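Local coordinates for ferulic acid esterase, AmCE1/Fae1A (Anaeromyces mucronatus, PDB 5CXX), which binds ferulic acid and, as a CE1 esterase of the alpha/beta-hydrolase type, probably cleaves the ester bonds that attach it to plant cell-wall polysaccharides, at residues Y31-T36 with I126-E131; P99-P104 with K120-F125; F155-R160 with A180-I185; V176-P181 with S214-G219. One frame throughout, in Å; residues are numbered along the deposited sequence.

Contact 1 (Y31-T36 with I126-E131); sequences YYSKVT and INELIE. With SO4 (sulfate ion), chain E.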
loop_
_atom_site.group_PDB
_atom_site.type_symbol
_atom_site.label_atom_id
_atom_site.label_comp_id
_atom_site.label_asym_id
_atom_site.label_seq_id
_atom_site.Cartn_x
_atom_site.Cartn_y
_atom_site.Cartn_z
ATOM N N TYR A 31 16.265 -10.616 -5.847
ATOM C CA TYR A 31 16.806 -9.646 -6.810
ATOM C C TYR A 31 17.819 -8.752 -6.082
ATOM O O TYR A 31 17.768 -8.584 -4.835
ATOM C CB TYR A 31 15.698 -8.764 -7.465
ATOM C CG TYR A 31 15.044 -7.845 -6.455
ATOM C CD1 TYR A 31 14.019 -8.325 -5.619
ATOM C CD2 TYR A 31 15.506 -6.530 -6.297
ATOM C CE1 TYR A 31 13.417 -7.469 -4.603
ATOM C CE2 TYR A 31 14.901 -5.672 -5.331
ATOM C CZ TYR A 31 13.910 -6.176 -4.477
ATOM O OH TYR A 31 13.389 -5.282 -3.548
ATOM N N TYR A 32 18.776 -8.200 -6.814
ATOM C CA TYR A 32 19.798 -7.401 -6.124
ATOM C C TYR A 32 19.394 -5.925 -6.078
ATOM O O TYR A 32 19.033 -5.393 -7.110
ATOM C CB TYR A 32 21.190 -7.544 -6.822
ATOM C CG TYR A 32 22.289 -6.844 -6.049
ATOM C CD1 TYR A 32 22.919 -7.458 -4.962
ATOM C CD2 TYR A 32 22.635 -5.518 -6.332
ATOM C CE1 TYR A 32 23.844 -6.773 -4.204
ATOM C CE2 TYR A 32 23.535 -4.833 -5.617
ATOM C CZ TYR A 32 24.184 -5.471 -4.499
ATOM O OH TYR A 32 25.126 -4.793 -3.773
ATOM N N SER A 33 19.561 -5.307 -4.915
ATOM C CA SER A 33 19.243 -3.861 -4.751
ATOM C C SER A 33 20.522 -3.042 -4.548
ATOM O O SER A 33 21.238 -3.203 -3.558
ATOM C CB SER A 33 18.353 -3.680 -3.516
ATOM O OG SER A 33 18.335 -2.261 -3.194
ATOM N N LYS A 34 20.761 -2.123 -5.492
ATOM C CA LYS A 34 21.826 -1.149 -5.280
ATOM C C LYS A 34 21.528 -0.152 -4.127
ATOM O O LYS A 34 22.446 0.571 -3.729
ATOM C CB LYS A 34 22.133 -0.364 -6.566
ATOM C CG LYS A 34 20.951 0.444 -7.044
ATOM C CD LYS A 34 21.293 1.076 -8.437
ATOM C CE LYS A 34 20.075 1.881 -8.924
ATOM N NZ LYS A 34 20.332 2.293 -10.353
ATOM N N VAL A 35 20.270 -0.082 -3.686
ATOM C CA VAL A 35 19.900 0.843 -2.620
ATOM C C VAL A 35 20.323 0.270 -1.260
ATOM O O VAL A 35 20.995 0.958 -0.469
ATOM C CB VAL A 35 18.397 1.129 -2.688
ATOM C CG1 VAL A 35 17.934 1.799 -1.406
ATOM C CG2 VAL A 35 18.068 2.003 -3.901
ATOM N N THR A 36 19.973 -0.977 -1.021
ATOM C CA THR A 36 20.430 -1.652 0.241
ATOM C C THR A 36 21.803 -2.303 0.105
ATOM O O THR A 36 22.439 -2.682 1.094
ATOM C CB THR A 36 19.444 -2.750 0.682
ATOM O OG1 THR A 36 19.365 -3.747 -0.354
ATOM C CG2 THR A 36 18.013 -2.139 0.891
ATOM N N ILE A 126 11.278 4.536 -0.443
ATOM C CA ILE A 126 11.015 5.357 -1.642
ATOM C C ILE A 126 12.121 5.158 -2.687
ATOM O O ILE A 126 11.845 5.032 -3.874
ATOM C CB ILE A 126 10.843 6.841 -1.271
ATOM C CG1 ILE A 126 10.411 7.652 -2.517
ATOM C CG2 ILE A 126 12.175 7.457 -0.721
ATOM C CD1 ILE A 126 9.931 9.083 -2.090
ATOM N N ASN A 127 13.364 4.990 -2.261
ATOM C CA ASN A 127 14.454 4.767 -3.173
ATOM C C ASN A 127 14.462 3.314 -3.723
ATOM O O ASN A 127 14.680 3.101 -4.923
ATOM C CB ASN A 127 15.808 5.088 -2.483
ATOM C CG ASN A 127 15.870 6.556 -2.109
ATOM O OD1 ASN A 127 15.599 7.386 -2.987
ATOM N ND2 ASN A 127 16.096 6.895 -0.832
ATOM N N GLU A 128 14.171 2.352 -2.839
ATOM C CA GLU A 128 14.069 0.926 -3.264
ATOM C C GLU A 128 12.996 0.767 -4.330
ATOM O O GLU A 128 13.244 0.147 -5.365
ATOM C CB GLU A 128 13.726 0.036 -2.043
ATOM C CG GLU A 128 13.567 -1.467 -2.400
ATOM C CD GLU A 128 14.901 -2.070 -2.870
ATOM O OE1 GLU A 128 15.975 -1.449 -2.661
ATOM O OE2 GLU A 128 14.869 -3.165 -3.476
ATOM N N LEU A 129 11.847 1.405 -4.104
ATOM C CA LEU A 129 10.737 1.219 -5.053
ATOM C C LEU A 129 11.108 1.849 -6.422
ATOM O O LEU A 129 10.951 1.229 -7.476
ATOM C CB LEU A 129 9.452 1.823 -4.447
ATOM C CG LEU A 129 8.260 1.738 -5.448
ATOM C CD1 LEU A 129 7.801 0.296 -5.645
ATOM C CD2 LEU A 129 7.083 2.610 -4.891
ATOM N N ILE A 130 11.555 3.118 -6.387
ATOM C CA ILE A 130 11.693 3.886 -7.647
ATOM C C ILE A 130 12.948 3.499 -8.410
ATOM O O ILE A 130 12.917 3.391 -9.650
ATOM C CB ILE A 130 11.651 5.408 -7.308
ATOM C CG1 ILE A 130 10.231 5.722 -6.821
ATOM C CG2 ILE A 130 12.077 6.242 -8.505
ATOM C CD1 ILE A 130 10.120 7.168 -6.208
ATOM N N GLU A 131 14.045 3.236 -7.668
ATOM C CA GLU A 131 15.330 2.959 -8.315
ATOM C C GLU A 131 15.546 1.477 -8.639
ATOM O O GLU A 131 16.367 1.172 -9.505
ATOM C CB GLU A 131 16.517 3.405 -7.427
ATOM C CG GLU A 131 16.462 4.914 -7.157
ATOM C CD GLU A 131 17.589 5.335 -6.233
ATOM O OE1 GLU A 131 18.615 4.634 -6.133
ATOM O OE2 GLU A 131 17.448 6.359 -5.577
HETATM S S SO4 E . 18.974 -9.142 -10.680
HETATM O O1 SO4 E . 18.378 -7.822 -11.049
HETATM O O2 SO4 E . 19.211 -9.219 -9.267
HETATM O O3 SO4 E . 20.251 -9.207 -11.381
HETATM O O4 SO4 E . 18.158 -10.323 -11.060
HETATM O O HOH W 1 17.649 2.711 -11.286
#
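Glu128 spreads its buried carboxylate between two hydroxyls, those of Tyr31 and Ser33. Tyr31 OH donates to Glu128 OE2 over 2.6 Å; the two side chains meet tip to tip, ring and carboxylate planes 38° apart, and OE2 is reached on its anti side. Ser33 OG donates to Glu128 OE1, also over 2.6 Å, on the syn lone pair. A bend in the glutamate, chi2 66°, turns CD toward the strand end. Val35 packs across these groups: its CB lies 3.5 Å from Glu128 OE1, its CG2 3.5 Å from Glu131 OE1, and both methyls rest on Asn127 CB. At the outer margin the extended Lys34 crosses Glu131, and one water accepts from Lys34 NZ and donates to Glu131 O. An alanine in place of Glu128 would probably leave the Tyr31 and Ser33 hydroxyls without their acceptor and open a gap beside Val35. Further out, Ser33 OG accepts from Val35 N and, nearly straight at 172°, from Thr36 N, 3.0 Å away, which probably leaves its own proton directed at the carboxylate. Arg40 of strand 38-45 bonds Tyr31 OH and forms a long, weak ion pair with Glu128 OE2, which would tend to keep the acid charged. These Ser33 bonds make an ST turn and ST motif at the bend of the hairpin 26-33/38-45, the edge of the alpha/beta-hydrolase sheet, tied here to helix 125-140.

Contact 2 (P99-P104 with K120-F125); sequences PDVYAP and KGYDNF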
loop_
_atom_site.group_PDB
_atom_site.type_symbol
_atom_site.label_atom_id
_atom_site.label_comp_id
_atom_site.label_asym_id
_atom_site.label_seq_id
_atom_site.Cartn_x
_atom_site.Cartn_y
_atom_site.Cartn_z
ATOM N N PRO A 99 6.409 -6.168 -1.647
ATOM C CA PRO A 99 7.834 -5.989 -1.328
ATOM C C PRO A 99 8.126 -6.289 0.145
ATOM O O PRO A 99 7.236 -6.370 0.979
ATOM C CB PRO A 99 8.095 -4.500 -1.587
ATOM C CG PRO A 99 6.903 -4.055 -2.481
ATOM C CD PRO A 99 5.733 -4.875 -1.906
ATOM N N ASP A 100 9.432 -6.440 0.395
ATOM C CA ASP A 100 9.960 -6.246 1.751
ATOM C C ASP A 100 10.248 -4.764 1.906
ATOM O O ASP A 100 11.074 -4.204 1.157
ATOM C CB ASP A 100 11.232 -7.101 1.886
ATOM C CG ASP A 100 11.959 -6.881 3.210
ATOM O OD1 ASP A 100 11.528 -6.020 4.016
ATOM O OD2 ASP A 100 12.980 -7.627 3.405
ATOM N N VAL A 101 9.478 -4.091 2.754
ATOM C CA VAL A 101 9.489 -2.623 2.811
ATOM C C VAL A 101 10.653 -2.091 3.658
ATOM O O VAL A 101 10.989 -0.907 3.570
ATOM C CB VAL A 101 8.148 -2.098 3.405
ATOM C CG1 VAL A 101 8.052 -0.526 3.321
ATOM C CG2 VAL A 101 7.030 -2.750 2.602
ATOM N N TYR A 102 11.302 -2.979 4.414
ATOM C CA TYR A 102 12.396 -2.484 5.288
ATOM C C TYR A 102 13.678 -2.518 4.471
ATOM O O TYR A 102 14.307 -3.568 4.278
ATOM C CB TYR A 102 12.509 -3.348 6.559
ATOM C CG TYR A 102 13.633 -2.850 7.466
ATOM C CD1 TYR A 102 13.619 -1.508 7.910
ATOM C CD2 TYR A 102 14.704 -3.680 7.815
ATOM C CE1 TYR A 102 14.669 -1.034 8.676
ATOM C CE2 TYR A 102 15.770 -3.201 8.616
ATOM C CZ TYR A 102 15.746 -1.886 9.028
ATOM O OH TYR A 102 16.764 -1.447 9.806
ATOM N N ALA A 103 14.067 -1.333 3.964
ATOM C CA ALA A 103 15.185 -1.237 3.021
ATOM C C ALA A 103 16.258 -0.264 3.483
ATOM O O ALA A 103 16.506 0.751 2.854
ATOM C CB ALA A 103 14.615 -0.791 1.623
ATOM N N PRO A 104 16.930 -0.546 4.587
ATOM C CA PRO A 104 17.957 0.356 5.120
ATOM C C PRO A 104 19.195 0.416 4.245
ATOM O O PRO A 104 19.647 -0.612 3.667
ATOM C CB PRO A 104 18.320 -0.303 6.499
ATOM C CG PRO A 104 18.082 -1.822 6.191
ATOM C CD PRO A 104 16.778 -1.789 5.369
ATOM N N LYS A 120 13.759 4.572 9.746
ATOM C CA LYS A 120 14.497 5.115 8.578
ATOM C C LYS A 120 14.549 4.124 7.405
ATOM O O LYS A 120 14.569 4.521 6.242
ATOM C CB LYS A 120 15.924 5.490 8.967
ATOM C CG LYS A 120 15.935 6.744 9.898
ATOM C CD LYS A 120 17.394 7.021 10.259
ATOM C CE LYS A 120 17.486 8.182 11.287
ATOM N NZ LYS A 120 18.895 8.301 11.749
ATOM N N GLY A 121 14.612 2.824 7.714
ATOM C CA GLY A 121 14.626 1.811 6.657
ATOM C C GLY A 121 13.343 1.729 5.854
ATOM O O GLY A 121 13.388 1.469 4.630
ATOM N N TYR A 122 12.222 2.042 6.485
ATOM C CA TYR A 122 10.972 2.142 5.770
ATOM C C TYR A 122 10.934 3.425 4.937
ATOM O O TYR A 122 10.428 3.445 3.795
ATOM C CB TYR A 122 9.737 2.117 6.774
ATOM C CG TYR A 122 9.556 0.722 7.333
ATOM C CD1 TYR A 122 10.390 0.246 8.352
ATOM C CD2 TYR A 122 8.519 -0.113 6.811
ATOM C CE1 TYR A 122 10.230 -1.095 8.826
ATOM C CE2 TYR A 122 8.355 -1.435 7.307
ATOM C CZ TYR A 122 9.218 -1.893 8.256
ATOM O OH TYR A 122 9.068 -3.205 8.740
ATOM N N ASP A 123 11.442 4.508 5.528
ATOM C CA ASP A 123 11.504 5.766 4.755
ATOM C C ASP A 123 12.324 5.583 3.496
ATOM O O ASP A 123 11.998 6.129 2.420
ATOM C CB ASP A 123 12.128 6.904 5.580
ATOM C CG ASP A 123 11.395 7.171 6.896
ATOM O OD1 ASP A 123 10.184 6.832 6.936
ATOM O OD2 ASP A 123 12.034 7.731 7.806
ATOM N N ASN A 124 13.388 4.778 3.569
ATOM C CA ASN A 124 14.267 4.616 2.436
ATOM C C ASN A 124 13.653 3.783 1.331
ATOM O O ASN A 124 14.210 3.697 0.218
ATOM C CB ASN A 124 15.607 3.964 2.918
ATOM C CG ASN A 124 16.720 4.199 1.944
ATOM O OD1 ASN A 124 16.906 5.337 1.455
ATOM N ND2 ASN A 124 17.538 3.165 1.716
ATOM N N PHE A 125 12.508 3.165 1.610
ATOM C CA PHE A 125 11.816 2.375 0.619
ATOM C C PHE A 125 11.410 3.217 -0.607
ATOM O O PHE A 125 11.304 2.647 -1.698
ATOM C CB PHE A 125 10.557 1.699 1.224
ATOM C CG PHE A 125 9.934 0.724 0.239
ATOM C CD1 PHE A 125 10.583 -0.485 -0.042
ATOM C CD2 PHE A 125 8.765 1.035 -0.439
ATOM C CE1 PHE A 125 10.075 -1.353 -1.013
ATOM C CE2 PHE A 125 8.257 0.184 -1.371
ATOM C CZ PHE A 125 8.889 -1.041 -1.665
#
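Val101 meets both Tyr122 and Phe125, its side chain crossing each of theirs at about a right angle. Its CG1, anti to the backbone N (chi1 -173°), touches Tyr122 CD2 at 3.5 Å and makes an off-centre CH-pi contact with the Phe125 ring, 4.3 Å from the centroid. Farther out, Pro99 CB lies 3.5 Å from Phe125 CZ, while Ala103 CB sits at the ring edge. The side chains of Tyr102 and Tyr122 cross likewise, with ring planes 37° apart and Tyr102 CD1 3.5 Å from Tyr122 CE1. Pro104 CD stands over the centre of one face of Tyr102. Gly121 CA fits 3.5 Å from Tyr102 CE1, where a CB would clash. An alanine in place of Tyr122 would probably open a gap beside Val101 and Tyr102 and leave the hydroxyl of Tyr118 without its phenol partner. Two hydrogen bonds follow: Ala103 N donates to Gly121 O from well above the carbonyl plane, and Asn124 ND2 reaches Ala103 O at 2.9 Å, nearly in line with its C=O. Asp100 OD1 accepts from Tyr102 N in an Asx turn. Both backbone polar atoms of buried Ala103 are thus satisfied, and this loop is held to the end of helix 116-123 and the start of helix 125-140 by aromatic packing and these bonds, with Tyr122 touching Met157 of the ferulic acid pocket.

Contact 3 (F155-R160 with A180-I185); sequences FSMGAR and APAPGI. With FER (3-(4-hydroxy-3-methoxyphenyl)-2-propenoic acid), chain D.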
loop_
_atom_site.group_PDB
_atom_site.type_symbol
_atom_site.label_atom_id
_atom_site.label_comp_id
_atom_site.label_asym_id
_atom_site.label_seq_id
_atom_site.Cartn_x
_atom_site.Cartn_y
_atom_site.Cartn_z
ATOM N N PHE A 155 -0.407 -1.256 4.710
ATOM C CA PHE A 155 -0.972 -1.283 6.035
ATOM C C PHE A 155 -0.004 -0.688 7.047
ATOM O O PHE A 155 1.173 -1.027 7.023
ATOM C CB PHE A 155 -1.242 -2.740 6.410
ATOM C CG PHE A 155 -1.657 -2.936 7.848
ATOM C CD1 PHE A 155 -2.827 -2.378 8.337
ATOM C CD2 PHE A 155 -0.888 -3.798 8.681
ATOM C CE1 PHE A 155 -3.244 -2.627 9.657
ATOM C CE2 PHE A 155 -1.310 -4.039 10.027
ATOM C CZ PHE A 155 -2.470 -3.450 10.494
ATOM N N SER A 156 -0.528 0.207 7.888
ATOM C CA SER A 156 0.167 0.728 9.084
ATOM C C SER A 156 1.464 1.380 8.647
ATOM O O SER A 156 1.394 2.408 7.938
ATOM C CB SER A 156 0.349 -0.340 10.138
ATOM O OG SER A 156 0.540 0.312 11.371
ATOM N N MET A 157 2.644 0.907 9.070
ATOM C CA MET A 157 3.817 1.593 8.577
ATOM C C MET A 157 3.877 1.610 7.034
ATOM O O MET A 157 4.399 2.547 6.430
ATOM C CB MET A 157 5.122 0.899 9.126
ATOM C CG MET A 157 6.366 1.778 8.904
ATOM S SD MET A 157 6.348 3.209 10.060
ATOM C CE MET A 157 7.959 3.937 9.698
ATOM N N GLY A 158 3.383 0.544 6.405
ATOM C CA GLY A 158 3.381 0.462 4.924
ATOM C C GLY A 158 2.376 1.466 4.329
ATOM O O GLY A 158 2.567 1.906 3.191
ATOM N N ALA A 159 1.360 1.813 5.105
ATOM C CA ALA A 159 0.389 2.831 4.685
ATOM C C ALA A 159 0.978 4.265 4.849
ATOM O O ALA A 159 0.716 5.140 4.011
ATOM C CB ALA A 159 -0.879 2.687 5.541
ATOM N N ARG A 160 1.712 4.505 5.931
ATOM C CA ARG A 160 2.484 5.729 6.043
ATOM C C ARG A 160 3.431 5.875 4.855
ATOM O O ARG A 160 3.522 6.955 4.230
ATOM C CB ARG A 160 3.244 5.724 7.397
ATOM C CG ARG A 160 4.580 6.456 7.281
ATOM C CD ARG A 160 5.220 6.668 8.695
ATOM N NE ARG A 160 6.642 6.890 8.504
ATOM C CZ ARG A 160 7.420 7.356 9.492
ATOM N NH1 ARG A 160 6.897 7.665 10.691
ATOM N NH2 ARG A 160 8.734 7.494 9.275
ATOM N N ALA A 180 -4.952 2.213 7.768
ATOM C CA ALA A 180 -4.482 2.479 9.143
ATOM C C ALA A 180 -3.042 2.977 9.166
ATOM O O ALA A 180 -2.203 2.404 9.882
ATOM C CB ALA A 180 -4.642 1.237 10.054
ATOM N N PRO A 181 -2.742 4.072 8.468
ATOM C CA PRO A 181 -1.354 4.566 8.436
ATOM C C PRO A 181 -0.793 5.019 9.803
ATOM O O PRO A 181 -1.465 5.584 10.660
ATOM C CB PRO A 181 -1.440 5.776 7.462
ATOM C CG PRO A 181 -2.889 6.291 7.592
ATOM C CD PRO A 181 -3.645 4.917 7.638
ATOM N N ALA A 182 0.492 4.699 9.974
ATOM C CA ALA A 182 1.235 4.979 11.194
ATOM C C ALA A 182 1.527 6.478 11.378
ATOM O O ALA A 182 1.596 7.221 10.374
ATOM C CB ALA A 182 2.576 4.148 11.126
ATOM N N PRO A 183 1.811 6.888 12.614
ATOM C CA PRO A 183 2.241 8.277 12.860
ATOM C C PRO A 183 3.557 8.600 12.198
ATOM O O PRO A 183 4.375 7.707 11.904
ATOM C CB PRO A 183 2.416 8.358 14.377
ATOM C CG PRO A 183 2.608 6.872 14.836
ATOM C CD PRO A 183 1.770 6.077 13.861
ATOM N N GLY A 184 3.777 9.903 11.994
ATOM C CA GLY A 184 5.082 10.435 11.643
ATOM C C GLY A 184 5.288 10.853 10.199
ATOM O O GLY A 184 6.426 11.279 9.842
ATOM N N ILE A 185 4.250 10.773 9.363
ATOM C CA ILE A 185 4.430 11.402 8.036
ATOM C C ILE A 185 4.743 12.885 8.301
ATOM O O ILE A 185 5.641 13.477 7.694
ATOM C CB ILE A 185 3.188 11.316 7.154
ATOM C CG1 ILE A 185 2.946 9.835 6.834
ATOM C CG2 ILE A 185 3.391 12.138 5.836
ATOM C CD1 ILE A 185 1.607 9.661 6.107
HETATM C C4 FER D . 4.574 4.276 15.976
HETATM C C5 FER D . 3.566 3.323 16.303
HETATM C C6 FER D . 3.256 2.338 15.412
HETATM C C3 FER D . 5.162 4.223 14.699
HETATM C C2 FER D . 4.883 3.228 13.801
HETATM C C1 FER D . 3.919 2.296 14.140
HETATM C C10 FER D . 6.488 5.256 13.130
HETATM C C7 FER D . 3.635 1.202 13.168
HETATM C C8 FER D . 2.993 0.060 13.469
HETATM C C9 FER D . 2.778 -0.966 12.358
HETATM O O1 FER D . 3.202 -0.795 11.172
HETATM O O2 FER D . 2.183 -2.036 12.653
HETATM O O4 FER D . 4.963 5.301 16.783
HETATM O O3 FER D . 6.080 5.211 14.493
#
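Ala159 CB presses on Pro181 CA at 3.5 Å, tighter than usual for two carbons, and marks the dense end of this contact. Ser156 CA points its hydrogen at Ala180 O, 3.0 Å away. Ser156 O accepts from Arg160 N in its own helix and from Ala182 N, 3.2 Å off and well above the carbonyl plane. Arg160 is clamped too: NH1 donates at 2.8 Å to a lone pair of Pro183 O, in the guanidinium plane, while Met157 CE covers the centre of one face and Gly184 O lies over the other, toward the rim. A CB on Gly184 would strike NH1. Looser packing lies toward ferulic acid, where Ala182 CB is 3.7 Å from ligand C2 and Pro183 CG 3.4 Å from ligand O4; the polar end is gripped more firmly, Met157 N donating to O1 at 2.8 Å. Leu65 N also bonds the ligand, and two such backbone donors are consistent with an oxyanion hole. Ser156, hydrogen-bonded to His253, is probably the nucleophile, on a strained elbow (phi 59°) between strand 150-155 and helix 157-168. Asp123 of helix 116-123 salt-bridges Arg160 NH2, and helix 228-238 packs on Pro181 and Pro183.

Contact 4 (V176-P181 with S214-G219); sequences VGAFAP and SLIDCG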
loop_
_atom_site.group_PDB
_atom_site.type_symbol
_atom_site.label_atom_id
_atom_site.label_comp_id
_atom_site.label_asym_id
_atom_site.label_seq_id
_atom_site.Cartn_x
_atom_site.Cartn_y
_atom_site.Cartn_z
ATOM N N VAL A 176 -3.262 5.779 -4.541
ATOM C CA VAL A 176 -2.636 5.630 -3.243
ATOM C C VAL A 176 -3.646 5.113 -2.238
ATOM O O VAL A 176 -4.715 5.705 -2.099
ATOM C CB VAL A 176 -2.058 6.976 -2.714
ATOM C CG1 VAL A 176 -1.259 6.779 -1.406
ATOM C CG2 VAL A 176 -1.296 7.681 -3.840
ATOM N N GLY A 177 -3.304 4.039 -1.510
ATOM C CA GLY A 177 -4.208 3.458 -0.537
ATOM C C GLY A 177 -3.496 3.298 0.781
ATOM O O GLY A 177 -2.426 2.690 0.893
ATOM N N ALA A 178 -4.110 3.790 1.845
ATOM C CA ALA A 178 -3.440 3.790 3.133
ATOM C C ALA A 178 -4.373 3.175 4.161
ATOM O O ALA A 178 -5.364 3.838 4.558
ATOM C CB ALA A 178 -3.047 5.240 3.567
ATOM N N PHE A 179 -4.094 1.945 4.607
ATOM C CA PHE A 179 -4.984 1.273 5.560
ATOM C C PHE A 179 -4.354 1.364 6.929
ATOM O O PHE A 179 -3.308 0.750 7.180
ATOM C CB PHE A 179 -5.227 -0.204 5.121
ATOM C CG PHE A 179 -5.441 -0.356 3.612
ATOM C CD1 PHE A 179 -6.150 0.602 2.883
ATOM C CD2 PHE A 179 -4.845 -1.450 2.925
ATOM C CE1 PHE A 179 -6.273 0.515 1.516
ATOM C CE2 PHE A 179 -5.003 -1.567 1.537
ATOM C CZ PHE A 179 -5.710 -0.580 0.812
ATOM N N ALA A 180 -4.952 2.213 7.768
ATOM C CA ALA A 180 -4.482 2.479 9.143
ATOM C C ALA A 180 -3.042 2.977 9.166
ATOM O O ALA A 180 -2.203 2.404 9.882
ATOM C CB ALA A 180 -4.642 1.237 10.054
ATOM N N PRO A 181 -2.742 4.072 8.468
ATOM C CA PRO A 181 -1.354 4.566 8.436
ATOM C C PRO A 181 -0.793 5.019 9.803
ATOM O O PRO A 181 -1.465 5.584 10.660
ATOM C CB PRO A 181 -1.440 5.776 7.462
ATOM C CG PRO A 181 -2.889 6.291 7.592
ATOM C CD PRO A 181 -3.645 4.917 7.638
ATOM N N SER A 214 -6.902 8.759 -3.870
ATOM C CA SER A 214 -6.166 8.706 -2.598
ATOM C C SER A 214 -7.174 8.213 -1.598
ATOM O O SER A 214 -8.260 8.792 -1.514
ATOM C CB SER A 214 -5.635 10.104 -2.230
ATOM O OG SER A 214 -5.120 10.032 -0.927
ATOM N N LEU A 215 -6.894 7.093 -0.911
ATOM C CA LEU A 215 -7.903 6.534 -0.003
ATOM C C LEU A 215 -7.245 6.204 1.289
ATOM O O LEU A 215 -6.184 5.567 1.283
ATOM C CB LEU A 215 -8.529 5.274 -0.595
ATOM C CG LEU A 215 -9.576 4.497 0.237
ATOM C CD1 LEU A 215 -10.598 3.776 -0.682
ATOM C CD2 LEU A 215 -8.937 3.476 1.260
ATOM N N ILE A 216 -7.898 6.541 2.398
ATOM C CA ILE A 216 -7.363 6.271 3.724
ATOM C C ILE A 216 -8.489 5.667 4.556
ATOM O O ILE A 216 -9.634 6.169 4.519
ATOM C CB ILE A 216 -6.909 7.560 4.434
ATOM C CG1 ILE A 216 -5.859 8.278 3.634
ATOM C CG2 ILE A 216 -6.366 7.207 5.843
ATOM C CD1 ILE A 216 -5.476 9.657 4.295
ATOM N N ASP A 217 -8.185 4.570 5.293
ATOM C CA ASP A 217 -9.156 4.091 6.289
ATOM C C ASP A 217 -8.478 3.757 7.588
ATOM O O ASP A 217 -7.226 3.821 7.710
ATOM C CB ASP A 217 -10.044 2.887 5.779
ATOM C CG ASP A 217 -9.388 1.478 5.957
ATOM O OD1 ASP A 217 -8.169 1.378 5.904
ATOM O OD2 ASP A 217 -10.149 0.490 6.159
ATOM N N CYS A 218 -9.312 3.459 8.569
ATOM C CA CYS A 218 -8.812 3.021 9.878
ATOM C C CYS A 218 -9.965 2.473 10.689
ATOM O O CYS A 218 -11.090 2.974 10.558
ATOM C CB CYS A 218 -8.166 4.205 10.655
ATOM S SG CYS A 218 -7.201 3.674 12.124
ATOM N N GLY A 219 -9.721 1.460 11.540
ATOM C CA GLY A 219 -10.692 1.085 12.546
ATOM C C GLY A 219 -10.994 2.265 13.486
ATOM O O GLY A 219 -10.153 3.137 13.731
#
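Phe179 and Leu215 lie on neighbouring parallel strands, 175-179 and 213-219, in the central sheet of the alpha/beta-hydrolase fold; the two short segments run within 6° of each other. Phe179 can be followed outward from the backbone. Its CB sits 3.4 Å from Asp217 OD1. CG, anti to the carbonyl carbon (chi1 -42°), and CD1 pass the same oxygen more distantly, the ring plane standing perpendicular to the carboxylate. CE1, on the rim, lies 4.0 Å from Leu215 CD2, which approaches the ring edge in its plane. A CB on Gly177 would be crowded by this CE1. Asp217 OD1 is buried with no polar partner in the model, so the acid would probably be harder to ionise than in water; Phe246 and Val248 of strand 244-248 touch its side chain. On the other face of the sheet Ala178 CB meets Ile216 CG1 at 4.1 Å, and Ile216 CG2 reaches Pro181 CD just past the strand end. Helices 157-168 and 228-238 pack on this face, through Ala159 and Leu163 on Ala178, and Leu236 on Ile216. The backbones are laced by bonds from Leu215 N to Val176 O, Ala178 N to Leu215 O and Asp217 N to Ala178 O, each close to the carbonyl axis. The last rung differs: Ala180 N meets Asp217 O at 2.8 Å from 37° above the carbonyl plane.

From the N terminus, contact 1 opens at the end of strand 26-33 and closes some ninety residues later on helix 125-140. Contact 2 is nested inside that loop, joining the end of strand 95-99 to helix 116-123, and the two touch where Val35 and Thr36 meet Asn124, Ala103 and Pro104. Contact 3 follows in series, closing the turn of chain from the nucleophile elbow to the loop after strand 175-179; it touches contact 2 through Met157 and Arg160. Contact 4 starts where contact 3 ends, sharing Ala180 and Pro181, and closes at strand 213-219. Together they tie the edge hairpin, the helices on the sheet, and the parallel strands toward its other side.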